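Local coordinates for exported protein (Bacteroides fragilis, PDB 4JX0) that is of unknown function but binds magnesium and joins a BT_3987-like N-terminal domain to a probable F5/F8 type C domain, at residues Y77-L91 and M144-L157. Residues are numbered along the deposited sequence; the frame is centred on the assembly and turned at random.
Sequences YKEDIKVNLMKEDKL and MAIKLTMEGSHEHL
N84 and T149 face each other as a hydrogen-bonded pair of two antiparallel strands, 81-87 and 144-150, and illustrate how one carbonyl can serve two donors. N84 O takes the amide of T149 nearly head-on, N to O 2.8 Å, while T149 OG1, 3.0 Å from N84 O, comes from above the carbonyl plane. That second bond depends on the threonine hydroxyl lying between its own backbone N and carbonyl carbon (chi1 67°). N84 N returns a bond to T149 O. M86 and K147 exchange a further pair of backbone bonds, and E151 N still reaches K82 O beyond the last strand pair. On the face carrying K147, its extended chain runs past the selenium of M86, and NZ forms a salt bridge with E88 OE1 at 3.1 Å, met on the anti side.

Past the strands, the loop of H154 is pinned by side chains. H154 ND1 donates to E79 OE2 (2.8 Å, 167°) within the imidazole plane but well above the carboxylate plane; a water bonded to H154 NE2 accepts from G152 N. Y77 turns its edge to the face of the H154 ring in an offset edge-to-face pair (planes 86° apart), and L157 CD2 covers one face of the phenol ring.

Within the mixed sheet of this E-set-clan domain, strand 110-117 flanks 81-87 and strand 165-174 flanks 142-150, while V83, L85, I146 and L148 pack against strand 66-73.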
loop_
_atom_site.group_PDB
_atom_site.type_symbol
_atom_site.label_atom_id
_atom_site.label_comp_id
_atom_site.label_asym_id
_atom_site.label_seq_id
_atom_site.Cartn_x
_atom_site.Cartn_y
_atom_site.Cartn_z
ATOM N N TYR A 77 23.187 30.352 3.002
ATOM C CA TYR A 77 22.716 31.731 2.872
ATOM C C TYR A 77 22.922 32.503 4.195
ATOM O O TYR A 77 22.872 31.917 5.278
ATOM C CB TYR A 77 21.245 31.714 2.435
ATOM C CG TYR A 77 20.748 33.025 1.883
ATOM C CD1 TYR A 77 21.192 33.498 0.654
ATOM C CD2 TYR A 77 19.757 33.747 2.536
ATOM C CE1 TYR A 77 20.729 34.705 0.132
ATOM C CE2 TYR A 77 19.276 34.947 2.021
ATOM C CZ TYR A 77 19.755 35.417 0.812
ATOM O OH TYR A 77 19.305 36.625 0.350
ATOM N N LYS A 78 23.176 33.823 4.073
ATOM C CA LYS A 78 23.474 34.756 5.169
ATOM C C LYS A 78 22.394 34.859 6.272
ATOM O O LYS A 78 22.740 35.182 7.406
ATOM C CB LYS A 78 23.721 36.173 4.600
ATOM C CG LYS A 78 22.474 36.876 4.044
ATOM C CD LYS A 78 22.829 38.004 3.081
ATOM C CE LYS A 78 21.608 38.699 2.526
ATOM N NZ LYS A 78 21.960 39.704 1.478
ATOM N N GLU A 79 21.112 34.634 5.945
ATOM C CA GLU A 79 19.996 34.757 6.893
ATOM C C GLU A 79 19.025 33.563 6.770
ATOM O O GLU A 79 19.164 32.740 5.866
ATOM C CB GLU A 79 19.257 36.098 6.678
ATOM C CG GLU A 79 18.747 36.339 5.263
ATOM C CD GLU A 79 18.239 37.737 4.949
ATOM O OE1 GLU A 79 18.249 38.606 5.850
ATOM O OE2 GLU A 79 17.833 37.963 3.785
ATOM N N ASP A 80 18.077 33.445 7.717
ATOM C CA ASP A 80 17.094 32.351 7.722
ATOM C C ASP A 80 16.098 32.536 6.579
ATOM O O ASP A 80 15.676 33.667 6.334
ATOM C CB ASP A 80 16.328 32.281 9.063
ATOM C CG ASP A 80 17.163 31.976 10.297
ATOM O OD1 ASP A 80 18.382 31.718 10.148
ATOM O OD2 ASP A 80 16.597 31.987 11.413
ATOM N N ILE A 81 15.728 31.436 5.887
ATOM C CA ILE A 81 14.759 31.451 4.782
ATOM C C ILE A 81 13.556 30.616 5.197
ATOM O O ILE A 81 13.706 29.409 5.387
ATOM C CB ILE A 81 15.362 30.907 3.443
ATOM C CG1 ILE A 81 16.700 31.579 3.075
ATOM C CG2 ILE A 81 14.362 31.060 2.295
ATOM C CD1 ILE A 81 17.602 30.677 2.334
ATOM N N LYS A 82 12.374 31.236 5.320
ATOM C CA LYS A 82 11.152 30.497 5.661
ATOM C C LYS A 82 10.571 29.935 4.376
ATOM O O LYS A 82 10.330 30.699 3.444
ATOM C CB LYS A 82 10.124 31.394 6.377
ATOM C CG LYS A 82 10.534 31.820 7.783
ATOM C CD LYS A 82 9.399 32.549 8.502
ATOM C CE LYS A 82 9.652 32.726 9.980
ATOM N NZ LYS A 82 8.453 33.249 10.694
ATOM N N VAL A 83 10.351 28.612 4.319
ATOM C CA VAL A 83 9.808 27.932 3.142
ATOM C C VAL A 83 8.553 27.153 3.512
ATOM O O VAL A 83 8.392 26.725 4.654
ATOM C CB VAL A 83 10.840 27.000 2.464
ATOM C CG1 VAL A 83 11.923 27.813 1.771
ATOM C CG2 VAL A 83 11.454 25.999 3.451
ATOM N N ASN A 84 7.672 26.955 2.535
ATOM C CA ASN A 84 6.434 26.205 2.739
ATOM C C ASN A 84 5.892 25.710 1.416
ATOM O O ASN A 84 6.316 26.197 0.372
ATOM C CB ASN A 84 5.380 27.082 3.452
ATOM C CG ASN A 84 4.353 26.296 4.274
ATOM O OD1 ASN A 84 4.145 25.080 4.096
ATOM N ND2 ASN A 84 3.686 26.973 5.195
ATOM N N LEU A 85 4.961 24.741 1.455
ATOM C CA LEU A 85 4.290 24.236 0.256
ATOM C C LEU A 85 2.889 24.806 0.165
ATOM O O LEU A 85 2.295 25.172 1.178
ATOM C CB LEU A 85 4.197 22.709 0.276
ATOM C CG LEU A 85 5.476 21.960 0.011
ATOM C CD1 LEU A 85 5.359 20.546 0.500
ATOM C CD2 LEU A 85 5.844 21.984 -1.469
HETATM N N MSE A 86 2.342 24.848 -1.036
HETATM C CA MSE A 86 0.969 25.297 -1.219
HETATM C C MSE A 86 0.324 24.476 -2.306
HETATM O O MSE A 86 1.013 23.964 -3.181
HETATM C CB MSE A 86 0.893 26.801 -1.514
HETATM C CG MSE A 86 1.369 27.207 -2.891
HETATM SE SE MSE A 86 0.785 29.000 -3.252
HETATM C CE MSE A 86 -1.082 28.620 -3.819
ATOM N N LYS A 87 -0.995 24.342 -2.235
ATOM C CA LYS A 87 -1.759 23.566 -3.196
ATOM C C LYS A 87 -2.062 24.431 -4.396
ATOM O O LYS A 87 -2.869 25.350 -4.296
ATOM C CB LYS A 87 -3.048 23.042 -2.541
ATOM C CG LYS A 87 -3.884 22.124 -3.412
ATOM C CD LYS A 87 -5.016 21.527 -2.592
ATOM C CE LYS A 87 -6.163 21.019 -3.424
ATOM N NZ LYS A 87 -5.777 19.891 -4.308
ATOM N N GLU A 88 -1.383 24.168 -5.519
ATOM C CA GLU A 88 -1.613 24.885 -6.767
ATOM C C GLU A 88 -2.215 23.884 -7.745
ATOM O O GLU A 88 -1.492 23.138 -8.405
ATOM C CB GLU A 88 -0.316 25.533 -7.287
ATOM C CG GLU A 88 -0.521 26.453 -8.486
ATOM C CD GLU A 88 -1.405 27.659 -8.230
ATOM O OE1 GLU A 88 -0.919 28.636 -7.616
ATOM O OE2 GLU A 88 -2.591 27.619 -8.629
ATOM N N ASP A 89 -3.559 23.853 -7.802
ATOM C CA ASP A 89 -4.319 22.925 -8.648
ATOM C C ASP A 89 -4.121 23.161 -10.158
ATOM O O ASP A 89 -4.300 22.222 -10.933
ATOM C CB ASP A 89 -5.822 23.012 -8.316
ATOM C CG ASP A 89 -6.178 22.545 -6.913
ATOM O OD1 ASP A 89 -5.639 21.501 -6.477
ATOM O OD2 ASP A 89 -7.023 23.203 -6.264
ATOM N N LYS A 90 -3.734 24.389 -10.571
ATOM C CA LYS A 90 -3.494 24.730 -11.980
ATOM C C LYS A 90 -2.433 23.813 -12.635
ATOM O O LYS A 90 -2.524 23.549 -13.834
ATOM C CB LYS A 90 -3.050 26.202 -12.114
ATOM C CG LYS A 90 -4.130 27.228 -11.747
ATOM C CD LYS A 90 -3.585 28.665 -11.702
ATOM C CE LYS A 90 -4.561 29.636 -11.071
ATOM N NZ LYS A 90 -4.024 31.023 -11.004
ATOM N N LEU A 91 -1.448 23.313 -11.849
ATOM C CA LEU A 91 -0.380 22.431 -12.351
ATOM C C LEU A 91 -0.868 21.023 -12.721
ATOM O O LEU A 91 -0.146 20.301 -13.411
ATOM C CB LEU A 91 0.769 22.299 -11.332
ATOM C CG LEU A 91 1.796 23.430 -11.339
ATOM C CD1 LEU A 91 1.228 24.685 -10.741
ATOM C CD2 LEU A 91 3.043 23.029 -10.583
HETATM N N MSE A 144 -3.459 15.660 -6.830
HETATM C CA MSE A 144 -3.147 17.020 -6.427
HETATM C C MSE A 144 -1.724 17.397 -6.764
HETATM O O MSE A 144 -0.837 16.538 -6.826
HETATM C CB MSE A 144 -3.389 17.239 -4.938
HETATM C CG MSE A 144 -2.559 16.358 -4.031
HETATM SE SE MSE A 144 -2.764 16.921 -2.193
HETATM C CE MSE A 144 -1.662 18.404 -2.223
ATOM N N ALA A 145 -1.523 18.706 -6.963
ATOM C CA ALA A 145 -0.229 19.298 -7.263
ATOM C C ALA A 145 0.086 20.334 -6.206
ATOM O O ALA A 145 -0.816 21.037 -5.739
ATOM C CB ALA A 145 -0.248 19.926 -8.645
ATOM N N ILE A 146 1.361 20.407 -5.811
ATOM C CA ILE A 146 1.839 21.343 -4.790
ATOM C C ILE A 146 3.092 22.044 -5.288
ATOM O O ILE A 146 3.866 21.437 -6.037
ATOM C CB ILE A 146 2.099 20.643 -3.422
ATOM C CG1 ILE A 146 2.800 19.287 -3.596
ATOM C CG2 ILE A 146 0.793 20.489 -2.682
ATOM C CD1 ILE A 146 3.586 18.809 -2.400
ATOM N N LYS A 147 3.281 23.321 -4.899
ATOM C CA LYS A 147 4.462 24.084 -5.310
ATOM C C LYS A 147 5.159 24.661 -4.099
ATOM O O LYS A 147 4.509 24.999 -3.109
ATOM C CB LYS A 147 4.127 25.195 -6.334
ATOM C CG LYS A 147 3.238 26.328 -5.838
ATOM C CD LYS A 147 3.036 27.359 -6.946
ATOM C CE LYS A 147 2.228 28.559 -6.504
ATOM N NZ LYS A 147 2.000 29.531 -7.609
ATOM N N LEU A 148 6.491 24.774 -4.191
ATOM C CA LEU A 148 7.316 25.335 -3.128
ATOM C C LEU A 148 7.240 26.862 -3.167
ATOM O O LEU A 148 7.203 27.453 -4.255
ATOM C CB LEU A 148 8.764 24.853 -3.302
ATOM C CG LEU A 148 9.756 25.266 -2.233
ATOM C CD1 LEU A 148 9.449 24.609 -0.907
ATOM C CD2 LEU A 148 11.162 24.963 -2.667
ATOM N N THR A 149 7.205 27.499 -1.980
ATOM C CA THR A 149 7.123 28.960 -1.854
ATOM C C THR A 149 8.088 29.473 -0.794
ATOM O O THR A 149 8.512 28.711 0.064
ATOM C CB THR A 149 5.686 29.387 -1.491
ATOM O OG1 THR A 149 5.363 28.940 -0.171
ATOM C CG2 THR A 149 4.654 28.878 -2.473
HETATM N N MSE A 150 8.415 30.772 -0.857
HETATM C CA MSE A 150 9.248 31.481 0.119
HETATM C C MSE A 150 8.405 32.570 0.741
HETATM O O MSE A 150 7.649 33.232 0.021
HETATM C CB MSE A 150 10.479 32.087 -0.542
HETATM C CG MSE A 150 11.563 31.086 -0.833
HETATM SE SE MSE A 150 13.196 31.968 -1.418
HETATM C CE MSE A 150 12.513 33.045 -2.884
ATOM N N GLU A 151 8.524 32.778 2.058
ATOM C CA GLU A 151 7.694 33.772 2.742
ATOM C C GLU A 151 8.080 35.213 2.361
ATOM O O GLU A 151 7.267 35.928 1.760
ATOM C CB GLU A 151 7.761 33.586 4.267
ATOM C CG GLU A 151 6.728 34.388 5.036
ATOM C CD GLU A 151 6.850 34.219 6.536
ATOM O OE1 GLU A 151 6.439 33.150 7.045
ATOM O OE2 GLU A 151 7.375 35.145 7.200
ATOM N N GLY A 152 9.294 35.619 2.710
ATOM C CA GLY A 152 9.744 36.981 2.468
ATOM C C GLY A 152 10.412 37.193 1.132
ATOM O O GLY A 152 10.275 36.382 0.213
ATOM N N SER A 153 11.122 38.322 1.042
ATOM C CA SER A 153 11.924 38.713 -0.105
ATOM C C SER A 153 13.375 38.709 0.363
ATOM O O SER A 153 13.714 39.421 1.320
ATOM C CB SER A 153 11.496 40.083 -0.627
ATOM O OG SER A 153 12.055 40.362 -1.903
ATOM N N HIS A 154 14.200 37.846 -0.251
ATOM C CA HIS A 154 15.613 37.676 0.073
ATOM C C HIS A 154 16.429 38.041 -1.160
ATOM O O HIS A 154 16.024 37.697 -2.270
ATOM C CB HIS A 154 15.855 36.231 0.507
ATOM C CG HIS A 154 15.197 35.864 1.803
ATOM N ND1 HIS A 154 15.679 36.333 3.006
ATOM C CD2 HIS A 154 14.130 35.067 2.045
ATOM C CE1 HIS A 154 14.903 35.810 3.942
ATOM N NE2 HIS A 154 13.950 35.045 3.409
ATOM N N GLU A 155 17.551 38.753 -0.984
ATOM C CA GLU A 155 18.368 39.223 -2.115
ATOM C C GLU A 155 19.279 38.120 -2.684
ATOM O O GLU A 155 19.924 37.409 -1.924
ATOM C CB GLU A 155 19.222 40.437 -1.706
ATOM C CG GLU A 155 18.404 41.614 -1.191
ATOM C CD GLU A 155 19.149 42.927 -1.033
ATOM O OE1 GLU A 155 20.372 42.972 -1.300
ATOM O OE2 GLU A 155 18.485 43.937 -0.707
ATOM N N HIS A 156 19.353 38.014 -4.029
ATOM C CA HIS A 156 20.160 37.020 -4.751
ATOM C C HIS A 156 19.791 35.601 -4.312
ATOM O O HIS A 156 20.657 34.773 -4.045
ATOM C CB HIS A 156 21.666 37.285 -4.591
ATOM C CG HIS A 156 22.108 38.560 -5.232
ATOM N ND1 HIS A 156 22.691 38.572 -6.482
ATOM C CD2 HIS A 156 22.028 39.828 -4.773
ATOM C CE1 HIS A 156 22.940 39.842 -6.753
ATOM N NE2 HIS A 156 22.549 40.633 -5.756
ATOM N N LEU A 157 18.479 35.350 -4.234
ATOM C CA LEU A 157 17.895 34.076 -3.840
ATOM C C LEU A 157 16.584 33.892 -4.580
ATOM O O LEU A 157 15.811 34.847 -4.681
ATOM C CB LEU A 157 17.656 34.046 -2.324
ATOM C CG LEU A 157 17.230 32.700 -1.733
ATOM C CD1 LEU A 157 18.396 31.736 -1.660
ATOM C CD2 LEU A 157 16.628 32.887 -0.372
HETATM O O HOH W 1 15.136 39.747 4.444
HETATM O O HOH W 2 11.419 34.484 4.716
#